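Local atomic coordinates of mannan endo-1,6-alpha-mannosidase (Chaetomium thermophilum, PDB entry 6RY0), a protein that probably cleaves alpha-1,6-mannosidic linkages and is thought to transfer GPI-anchored glycoproteins into the fungal cell wall, as a calcium-binding glycoside hydrolase of family 76. Residues 214-227 / 274-286. Sequence-based numbering, arbitrary orientation.
Sequences KNNTYAEWAEKIFD and MWNYTEDQKWKDR
Glu223 and Trp283 illustrate how a carboxylate can be held at the margin of an apolar helix interface. In one of two conformers of Glu223, the indole NE1 donates almost straight (174°) to Glu223 OE2 over 2.8 Å; the oxygen lies in the indole plane, yet is itself met from above the carboxylate plane. A bend at chi2 (-99°) turns this carboxylate across the indole edge and lays Glu223 CG against Met274 CE, 3.5 Å away. OE1 forms a salt bridge with Lys282, weak as a hydrogen bond, while water 1 joins OE2 to Asp280. The far end of the Trp283 indole points its edge at one face of Phe226, a T-shaped pair. Met274 CB lies over the centre of one indole face and Arg286 NH1 near the rim of the other, limiting the ring's movement. The Arg286 chain runs alongside Phe226 in the opposite direction, guanidinium nearly parallel to the ring (9°), with Arg286 CD 3.6 Å from Phe226 CE1. It reaches Asp227 in a salt bridge whose hydrogen bond is weak; water 2 also links Asp227 OD2 with Arg286 NH2 and Lys282 NZ. At the other end, Tyr277 CE2 rests obliquely on Ala219 CB, 3.8 Å away. Helix 216-231 thus packs against the C-terminal end of helix 261-278 and the first turns of helix 281-298, away from the calcium site, while helix 196-213 adjoins both sides through Tyr218 on Leu209 and Met274 on Ala207.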
ATOM      1  N   LYS A 214       2.480  15.814  14.210  1.00  8.89           N
ATOM      2  CA  LYS A 214       3.244  15.952  15.432  1.00  9.51           C
ATOM      3  C   LYS A 214       2.380  15.656  16.663  1.00 10.69           C
ATOM      4  O   LYS A 214       2.639  16.147  17.752  1.00 14.29           O
ATOM      5  CB  LYS A 214       3.928  17.314  15.521  1.00 11.50           C
ATOM      6  CG  LYS A 214       4.869  17.535  14.294  1.00 14.59           C
ATOM      7  CD  LYS A 214       5.376  18.950  14.190  1.00 16.27           C
ATOM      8  CE  LYS A 214       6.234  19.178  12.971  1.00 17.24           C
ATOM      9  NZ  LYS A 214       7.454  18.341  12.949  1.00 16.63           N
ATOM     10  N   ASN A 215       1.346  14.859  16.498  1.00  8.93           N
ATOM     11  CA  ASN A 215       0.514  14.449  17.615  1.00  8.90           C
ATOM     12  C   ASN A 215       0.933  13.074  18.123  1.00  8.88           C
ATOM     13  O   ASN A 215       0.908  12.086  17.388  1.00  8.94           O
ATOM     14  CB  ASN A 215      -0.956  14.457  17.190  1.00  8.58           C
ATOM     15  CG  ASN A 215      -1.889  14.139  18.309  1.00  9.29           C
ATOM     16  OD1 ASN A 215      -2.001  12.976  18.709  1.00 10.05           O
ATOM     17  ND2 ASN A 215      -2.611  15.111  18.773  1.00 11.31           N
ATOM     18  N   ASN A 216       1.308  13.003  19.382  1.00  9.10           N
ATOM     19  CA  ASN A 216       1.887  11.780  19.920  0.58  9.49           C
ATOM     20  C   ASN A 216       0.901  10.652  20.145  1.00  9.06           C
ATOM     21  O   ASN A 216       1.324   9.516  20.269  1.00 10.10           O
ATOM     22  CB  ASN A 216       2.583  12.051  21.238  0.58 11.75           C
ATOM     23  CG  ASN A 216       3.867  12.812  21.075  0.58 13.96           C
ATOM     24  OD1 ASN A 216       4.479  12.838  20.013  0.58 14.54           O
ATOM     25  ND2 ASN A 216       4.304  13.435  22.153  0.58 16.75           N
ATOM     26  N   THR A 217      -0.405  10.928  20.191  1.00  8.62           N
ATOM     27  CA  THR A 217      -1.350   9.854  20.399  1.00  8.67           C
ATOM     28  C   THR A 217      -1.335   8.879  19.220  1.00  7.88           C
ATOM     29  O   THR A 217      -1.484   7.680  19.413  1.00  8.66           O
ATOM     30  CB  THR A 217      -2.733  10.402  20.708  1.00  9.09           C
ATOM     31  OG1 THR A 217      -2.635  11.105  21.943  1.00 10.93           O
ATOM     32  CG2 THR A 217      -3.773   9.288  20.809  1.00  9.67           C
ATOM     33  N   TYR A 218      -1.131   9.403  18.010  1.00  7.50           N
ATOM     34  CA  TYR A 218      -0.961   8.521  16.870  1.00  7.53           C
ATOM     35  C   TYR A 218       0.218   7.566  17.092  1.00  7.56           C
ATOM     36  O   TYR A 218       0.153   6.365  16.791  1.00  8.22           O
ATOM     37  CB  TYR A 218      -0.720   9.307  15.584  1.00  7.50           C
ATOM     38  CG  TYR A 218      -1.848  10.172  15.122  1.00  7.29           C
ATOM     39  CD1 TYR A 218      -3.076   9.632  14.743  1.00  7.52           C
ATOM     40  CD2 TYR A 218      -1.677  11.539  14.969  1.00  7.46           C
ATOM     41  CE1 TYR A 218      -4.082  10.447  14.255  1.00  7.52           C
ATOM     42  CE2 TYR A 218      -2.702  12.355  14.498  1.00  7.58           C
ATOM     43  CZ  TYR A 218      -3.886  11.808  14.131  1.00  8.01           C
ATOM     44  OH  TYR A 218      -4.859  12.679  13.679  1.00  9.06           O
ATOM     45  N   ALA A 219       1.330   8.116  17.544  1.00  8.02           N
ATOM     46  CA  ALA A 219       2.559   7.342  17.750  1.00  8.34           C
ATOM     47  C   ALA A 219       2.402   6.315  18.839  1.00  8.29           C
ATOM     48  O   ALA A 219       2.936   5.221  18.730  1.00  8.61           O
ATOM     49  CB  ALA A 219       3.697   8.282  18.090  1.00  9.76           C
ATOM     50  N   GLU A 220       1.704   6.665  19.918  0.90  7.83           N
ATOM     51  CA  GLU A 220       1.526   5.702  21.009  0.90  8.56           C
ATOM     52  C   GLU A 220       0.711   4.499  20.539  0.90  7.77           C
ATOM     53  O   GLU A 220       1.033   3.351  20.869  0.90  8.10           O
ATOM     54  CB  GLU A 220       0.860   6.391  22.202  0.90 11.81           C
ATOM     55  CG  GLU A 220       1.619   7.501  22.833  0.90 18.27           C
ATOM     56  CD  GLU A 220       0.746   8.380  23.727  0.90 24.18           C
ATOM     57  OE1 GLU A 220      -0.442   8.040  23.989  0.90 26.25           O
ATOM     58  OE2 GLU A 220       1.249   9.432  24.172  0.90 27.03           O
ATOM     59  N   TRP A 221      -0.322   4.740  19.731  1.00  7.95           N
ATOM     60  CA  TRP A 221      -1.064   3.637  19.124  1.00  7.91           C
ATOM     61  C   TRP A 221      -0.182   2.809  18.195  1.00  7.94           C
ATOM     62  O   TRP A 221      -0.258   1.575  18.181  1.00  8.42           O
ATOM     63  CB  TRP A 221      -2.283   4.154  18.381  1.00  8.06           C
ATOM     64  CG  TRP A 221      -3.518   4.277  19.188  1.00  8.43           C
ATOM     65  CD1 TRP A 221      -4.076   5.424  19.704  1.00  9.91           C
ATOM     66  CD2 TRP A 221      -4.430   3.232  19.469  1.00  9.43           C
ATOM     67  NE1 TRP A 221      -5.279   5.144  20.288  1.00 10.61           N
ATOM     68  CE2 TRP A 221      -5.538   3.804  20.134  1.00  9.91           C
ATOM     69  CE3 TRP A 221      -4.427   1.876  19.199  1.00 10.98           C
ATOM     70  CZ2 TRP A 221      -6.635   3.054  20.518  1.00 12.10           C
ATOM     71  CZ3 TRP A 221      -5.497   1.131  19.604  1.00 12.71           C
ATOM     72  CH2 TRP A 221      -6.586   1.714  20.256  1.00 12.67           C
ATOM     73  N   ALA A 222       0.615   3.482  17.372  1.00  7.77           N
ATOM     74  CA  ALA A 222       1.482   2.742  16.446  1.00  8.33           C
ATOM     75  C   ALA A 222       2.426   1.840  17.217  1.00  7.90           C
ATOM     76  O   ALA A 222       2.625   0.677  16.861  1.00  8.93           O
ATOM     77  CB  ALA A 222       2.230   3.722  15.576  1.00  8.78           C
ATOM     78  N   GLU A 223       3.026   2.365  18.288  1.00  8.45           N
ATOM     79  CA  GLU A 223       3.920   1.592  19.173  0.50  9.31           C
ATOM     80  C   GLU A 223       3.167   0.358  19.688  1.00  8.67           C
ATOM     81  O   GLU A 223       3.693  -0.761  19.705  1.00  9.58           O
ATOM     82  CB  GLU A 223       4.445   2.436  20.381  0.50 10.90           C
ATOM     83  CG  GLU A 223       5.325   3.749  20.138  0.50 13.02           C
ATOM     84  CD  GLU A 223       6.871   3.581  20.280  0.50 12.99           C
ATOM     85  OE1 GLU A 223       7.281   2.408  20.440  0.50 15.18           O
ATOM     86  OE2 GLU A 223       7.675   4.615  20.187  0.50 10.97           O
ATOM     87  N   LYS A 224       1.952   0.580  20.188  1.00  8.23           N
ATOM     88  CA  LYS A 224       1.174  -0.493  20.785  1.00  8.49           C
ATOM     89  C   LYS A 224       0.919  -1.595  19.769  1.00  8.27           C
ATOM     90  O   LYS A 224       1.037  -2.795  20.085  1.00  8.71           O
ATOM     91  CB  LYS A 224      -0.147   0.093  21.312  1.00  9.87           C
ATOM     92  CG  LYS A 224      -1.067  -0.887  21.980  1.00 12.82           C
ATOM     93  CD  LYS A 224      -2.322  -0.158  22.466  1.00 15.28           C
ATOM     94  CE  LYS A 224      -2.901  -0.670  23.770  1.00 18.36           C
ATOM     95  NZ  LYS A 224      -3.420  -2.002  23.547  1.00 18.16           N
ATOM     96  N   ILE A 225       0.518  -1.223  18.554  1.00  7.72           N
ATOM     97  CA  ILE A 225       0.183  -2.242  17.560  1.00  7.74           C
ATOM     98  C   ILE A 225       1.426  -2.977  17.079  1.00  7.90           C
ATOM     99  O   ILE A 225       1.390  -4.206  16.896  1.00  8.42           O
ATOM    100  CB  ILE A 225      -0.575  -1.615  16.383  1.00  8.97           C
ATOM    101  CG1 ILE A 225      -1.890  -1.049  16.823  1.00 12.01           C
ATOM    102  CG2 ILE A 225      -0.675  -2.569  15.200  1.00 10.74           C
ATOM    103  CD1 ILE A 225      -2.897  -2.111  17.189  1.00 13.95           C
ATOM    104  N   PHE A 226       2.534  -2.275  16.893  1.00  8.24           N
ATOM    105  CA  PHE A 226       3.777  -2.947  16.526  1.00  8.42           C
ATOM    106  C   PHE A 226       4.190  -3.941  17.604  1.00  8.82           C
ATOM    107  O   PHE A 226       4.569  -5.077  17.320  1.00  9.10           O
ATOM    108  CB  PHE A 226       4.881  -1.924  16.305  1.00  9.08           C
ATOM    109  CG  PHE A 226       6.094  -2.538  15.668  1.00  8.72           C
ATOM    110  CD1 PHE A 226       7.059  -3.151  16.438  1.00 10.31           C
ATOM    111  CD2 PHE A 226       6.272  -2.503  14.275  1.00  9.20           C
ATOM    112  CE1 PHE A 226       8.175  -3.728  15.816  1.00 10.45           C
ATOM    113  CE2 PHE A 226       7.367  -3.069  13.679  1.00 10.08           C
ATOM    114  CZ  PHE A 226       8.291  -3.676  14.449  1.00 10.45           C
ATOM    115  N   ASP A 227       4.100  -3.511  18.865  1.00  8.72           N
ATOM    116  CA  ASP A 227       4.496  -4.375  19.951  1.00  9.36           C
ATOM    117  C   ASP A 227       3.604  -5.605  20.035  1.00  8.41           C
ATOM    118  O   ASP A 227       4.071  -6.686  20.405  1.00  8.30           O
ATOM    119  CB  ASP A 227       4.542  -3.597  21.249  1.00 12.33           C
ATOM    120  CG  ASP A 227       5.746  -2.637  21.323  1.00 16.13           C
ATOM    121  OD1 ASP A 227       6.642  -2.672  20.441  1.00 19.18           O
ATOM    122  OD2 ASP A 227       5.757  -1.826  22.251  1.00 18.75           O
ATOM    123  N   MET A 274       8.381   5.897  12.315  1.00  7.07           N
ATOM    124  CA  MET A 274       8.555   5.966  13.759  1.00  7.47           C
ATOM    125  C   MET A 274       9.982   6.350  14.134  1.00  7.74           C
ATOM    126  O   MET A 274      10.188   7.119  15.082  1.00  8.91           O
ATOM    127  CB  MET A 274       8.204   4.667  14.459  1.00  7.53           C
ATOM    128  CG  MET A 274       6.728   4.301  14.393  1.00  8.09           C
ATOM    129  SD  MET A 274       5.647   5.490  15.226  1.00  9.37           S
ATOM    130  CE  MET A 274       6.022   5.102  16.935  1.00 11.14           C
ATOM    131  N   TRP A 275      10.979   5.820  13.451  1.00  8.30           N
ATOM    132  CA  TRP A 275      12.365   6.208  13.680  1.00  8.15           C
ATOM    133  C   TRP A 275      12.558   7.695  13.428  1.00  9.03           C
ATOM    134  O   TRP A 275      13.181   8.400  14.221  1.00  9.59           O
ATOM    135  CB  TRP A 275      13.288   5.377  12.789  1.00  8.72           C
ATOM    136  CG  TRP A 275      14.658   5.917  12.615  1.00  9.85           C
ATOM    137  CD1 TRP A 275      15.238   6.227  11.420  1.00 11.31           C
ATOM    138  CD2 TRP A 275      15.657   6.196  13.625  1.00 10.66           C
ATOM    139  NE1 TRP A 275      16.524   6.667  11.614  1.00 13.13           N
ATOM    140  CE2 TRP A 275      16.809   6.646  12.953  1.00 12.40           C
ATOM    141  CE3 TRP A 275      15.689   6.102  15.029  1.00 11.32           C
ATOM    142  CZ2 TRP A 275      17.950   7.039  13.628  1.00 13.59           C
ATOM    143  CZ3 TRP A 275      16.845   6.489  15.694  1.00 13.29           C
ATOM    144  CH2 TRP A 275      17.954   6.936  14.979  1.00 14.41           C
ATOM    145  N   ASN A 276      12.032   8.184  12.315  1.00  8.96           N
ATOM    146  CA  ASN A 276      12.189   9.587  11.959  1.00  9.98           C
ATOM    147  C   ASN A 276      11.514  10.477  13.001  1.00 10.10           C
ATOM    148  O   ASN A 276      12.064  11.489  13.407  1.00 11.25           O
ATOM    149  CB  ASN A 276      11.613   9.797  10.556  1.00 10.04           C
ATOM    150  CG  ASN A 276      11.799  11.201  10.064  1.00 11.37           C
ATOM    151  OD1 ASN A 276      11.072  12.111  10.474  1.00 12.69           O
ATOM    152  ND2 ASN A 276      12.739  11.397   9.159  1.00 12.41           N
ATOM    153  N   TYR A 277      10.325  10.082  13.447  1.00  9.88           N
ATOM    154  CA  TYR A 277       9.551  10.886  14.396  1.00 10.65           C
ATOM    155  C   TYR A 277      10.156  10.862  15.799  1.00 11.00           C
ATOM    156  O   TYR A 277      10.314  11.908  16.428  1.00 11.99           O
ATOM    157  CB  TYR A 277       8.126  10.362  14.422  1.00 10.32           C
ATOM    158  CG  TYR A 277       7.213  11.154  15.314  1.00 11.35           C
ATOM    159  CD1 TYR A 277       6.880  12.468  15.000  1.00 13.20           C
ATOM    160  CD2 TYR A 277       6.676  10.613  16.468  1.00 12.66           C
ATOM    161  CE1 TYR A 277       6.031  13.192  15.780  1.00 15.19           C
ATOM    162  CE2 TYR A 277       5.790  11.367  17.278  1.00 13.98           C
ATOM    163  CZ  TYR A 277       5.491  12.651  16.889  1.00 15.10           C
ATOM    164  OH  TYR A 277       4.608  13.460  17.595  1.00 18.25           O
ATOM    165  N   THR A 278      10.492   9.672  16.287  1.00 11.26           N
ATOM    166  CA  THR A 278      10.917   9.510  17.674  1.00 12.46           C
ATOM    167  C   THR A 278      12.404   9.666  17.905  1.00 12.80           C
ATOM    168  O   THR A 278      12.820  10.011  19.013  1.00 14.26           O
ATOM    169  CB  THR A 278      10.522   8.127  18.245  1.00 12.34           C
ATOM    170  OG1 THR A 278      11.287   7.097  17.620  1.00 11.15           O
ATOM    171  CG2 THR A 278       9.033   7.849  18.127  1.00 12.65           C
ATOM    172  N   GLU A 279      13.209   9.342  16.903  0.96 12.22           N
ATOM    173  CA  GLU A 279      14.669   9.242  17.057  0.96 13.63           C
ATOM    174  C   GLU A 279      15.052   8.263  18.162  0.96 14.06           C
ATOM    175  O   GLU A 279      16.139   8.343  18.703  0.96 15.22           O
ATOM    176  CB  GLU A 279      15.329  10.625  17.244  0.96 15.54           C
ATOM    177  CG  GLU A 279      15.074  11.469  16.042  0.96 18.42           C
ATOM    178  CD  GLU A 279      15.711  12.839  16.178  0.96 22.35           C
ATOM    179  OE1 GLU A 279      16.372  13.128  17.194  0.96 23.44           O
ATOM    180  OE2 GLU A 279      15.561  13.650  15.264  0.96 26.17           O
ATOM    181  N   ASP A 280      14.187   7.302  18.444  1.00 13.36           N
ATOM    182  CA  ASP A 280      14.464   6.284  19.452  1.00 13.73           C
ATOM    183  C   ASP A 280      15.230   5.162  18.762  1.00 12.67           C
ATOM    184  O   ASP A 280      14.776   4.588  17.767  1.00 13.20           O
ATOM    185  CB  ASP A 280      13.126   5.806  20.031  1.00 14.53           C
ATOM    186  CG  ASP A 280      13.246   4.839  21.191  1.00 16.38           C
ATOM    187  OD1 ASP A 280      14.245   4.100  21.281  1.00 16.14           O
ATOM    188  OD2 ASP A 280      12.280   4.794  22.018  1.00 19.77           O
ATOM    189  N   GLN A 281      16.395   4.823  19.301  1.00 13.26           N
ATOM    190  CA  GLN A 281      17.213   3.743  18.760  1.00 13.49           C
ATOM    191  C   GLN A 281      16.450   2.446  18.563  1.00 11.37           C
ATOM    192  O   GLN A 281      16.758   1.682  17.656  1.00 11.64           O
ATOM    193  CB  GLN A 281      18.400   3.492  19.697  1.00 15.62           C
ATOM    194  CG  GLN A 281      19.381   2.439  19.224  1.00 18.78           C
ATOM    195  CD  GLN A 281      20.091   2.810  17.963  1.00 21.45           C
ATOM    196  OE1 GLN A 281      20.410   3.983  17.722  1.00 23.04           O
ATOM    197  NE2 GLN A 281      20.369   1.805  17.143  1.00 21.66           N
ATOM    198  N   LYS A 282      15.456   2.172  19.393  1.00 11.05           N
ATOM    199  CA  LYS A 282      14.715   0.931  19.210  1.00 10.77           C
ATOM    200  C   LYS A 282      14.060   0.878  17.831  1.00  9.84           C
ATOM    201  O   LYS A 282      13.973  -0.192  17.224  1.00  9.82           O
ATOM    202  CB  LYS A 282      13.700   0.685  20.327  1.00 12.77           C
ATOM    203  CG  LYS A 282      12.400   1.394  20.249  1.00 14.63           C
ATOM    204  CD  LYS A 282      11.519   1.068  21.474  1.00 16.84           C
ATOM    205  CE  LYS A 282      10.179   1.779  21.382  1.00 18.26           C
ATOM    206  NZ  LYS A 282       9.398   1.638  22.596  1.00 19.16           N
ATOM    207  N   TRP A 283      13.597   2.006  17.333  1.00  8.95           N
ATOM    208  CA  TRP A 283      13.014   2.048  16.007  1.00  8.26           C
ATOM    209  C   TRP A 283      14.051   1.917  14.916  1.00  8.25           C
ATOM    210  O   TRP A 283      13.760   1.313  13.884  1.00  8.64           O
ATOM    211  CB  TRP A 283      12.123   3.287  15.813  1.00  8.80           C
ATOM    212  CG  TRP A 283      10.839   3.166  16.568  1.00  8.86           C
ATOM    213  CD1 TRP A 283      10.433   3.899  17.653  1.00  8.65           C
ATOM    214  CD2 TRP A 283       9.777   2.250  16.300  1.00  8.60           C
ATOM    215  NE1 TRP A 283       9.209   3.483  18.085  1.00  9.33           N
ATOM    216  CE2 TRP A 283       8.775   2.470  17.266  1.00  8.77           C
ATOM    217  CE3 TRP A 283       9.573   1.270  15.326  1.00  9.25           C
ATOM    218  CZ2 TRP A 283       7.586   1.732  17.277  1.00 10.48           C
ATOM    219  CZ3 TRP A 283       8.396   0.555  15.355  1.00 10.90           C
ATOM    220  CH2 TRP A 283       7.437   0.767  16.330  1.00 11.31           C
ATOM    221  N   LYS A 284      15.236   2.478  15.096  1.00  8.85           N
ATOM    222  CA  LYS A 284      16.309   2.233  14.142  0.52  8.98           C
ATOM    223  C   LYS A 284      16.612   0.749  14.059  1.00  8.72           C
ATOM    224  O   LYS A 284      16.791   0.202  12.973  1.00  9.11           O
ATOM    225  CB  LYS A 284      17.581   3.010  14.486  0.52 10.21           C
ATOM    226  CG  LYS A 284      18.616   2.894  13.372  0.52 11.26           C
ATOM    227  CD  LYS A 284      19.868   3.674  13.645  0.52 11.62           C
ATOM    228  CE  LYS A 284      20.895   3.500  12.537  0.52 12.68           C
ATOM    229  NZ  LYS A 284      21.383   2.100  12.419  0.52 13.35           N
ATOM    230  N   ASP A 285      16.686   0.092  15.210  1.00  9.29           N
ATOM    231  CA  ASP A 285      16.967  -1.335  15.245  1.00  9.74           C
ATOM    232  C   ASP A 285      15.902  -2.122  14.522  1.00  9.09           C
ATOM    233  O   ASP A 285      16.200  -3.087  13.803  1.00  9.35           O
ATOM    234  CB  ASP A 285      17.062  -1.855  16.688  1.00 12.32           C
ATOM    235  CG  ASP A 285      18.218  -1.306  17.464  1.00 15.92           C
ATOM    236  OD1 ASP A 285      19.177  -0.796  16.859  1.00 15.57           O
ATOM    237  OD2 ASP A 285      18.195  -1.441  18.702  1.00 18.77           O
ATOM    238  N   ARG A 286      14.641  -1.724  14.703  1.00  8.77           N
ATOM    239  CA  ARG A 286      13.526  -2.402  14.045  1.00  8.55           C
ATOM    240  C   ARG A 286      13.575  -2.189  12.529  1.00  8.11           C
ATOM    241  O   ARG A 286      13.360  -3.130  11.770  1.00  8.31           O
ATOM    242  CB  ARG A 286      12.192  -1.939  14.647  1.00  8.67           C
ATOM    243  CG  ARG A 286      11.998  -2.426  16.067  1.00  9.33           C
ATOM    244  CD  ARG A 286      10.946  -1.656  16.821  1.00  9.53           C
ATOM    245  NE  ARG A 286      10.975  -2.058  18.214  1.00 11.79           N
ATOM    246  CZ  ARG A 286      10.043  -1.779  19.092  1.00 12.46           C
ATOM    247  NH1 ARG A 286       8.972  -1.081  18.739  1.00 12.96           N
ATOM    248  NH2 ARG A 286      10.205  -2.202  20.347  1.00 14.64           N
TER
HETATM  249  O   HOH W   1       9.814   5.961  21.587  1.00 28.18           O
HETATM  250  O   HOH W   2       8.509  -1.079  22.504  1.00 18.72           O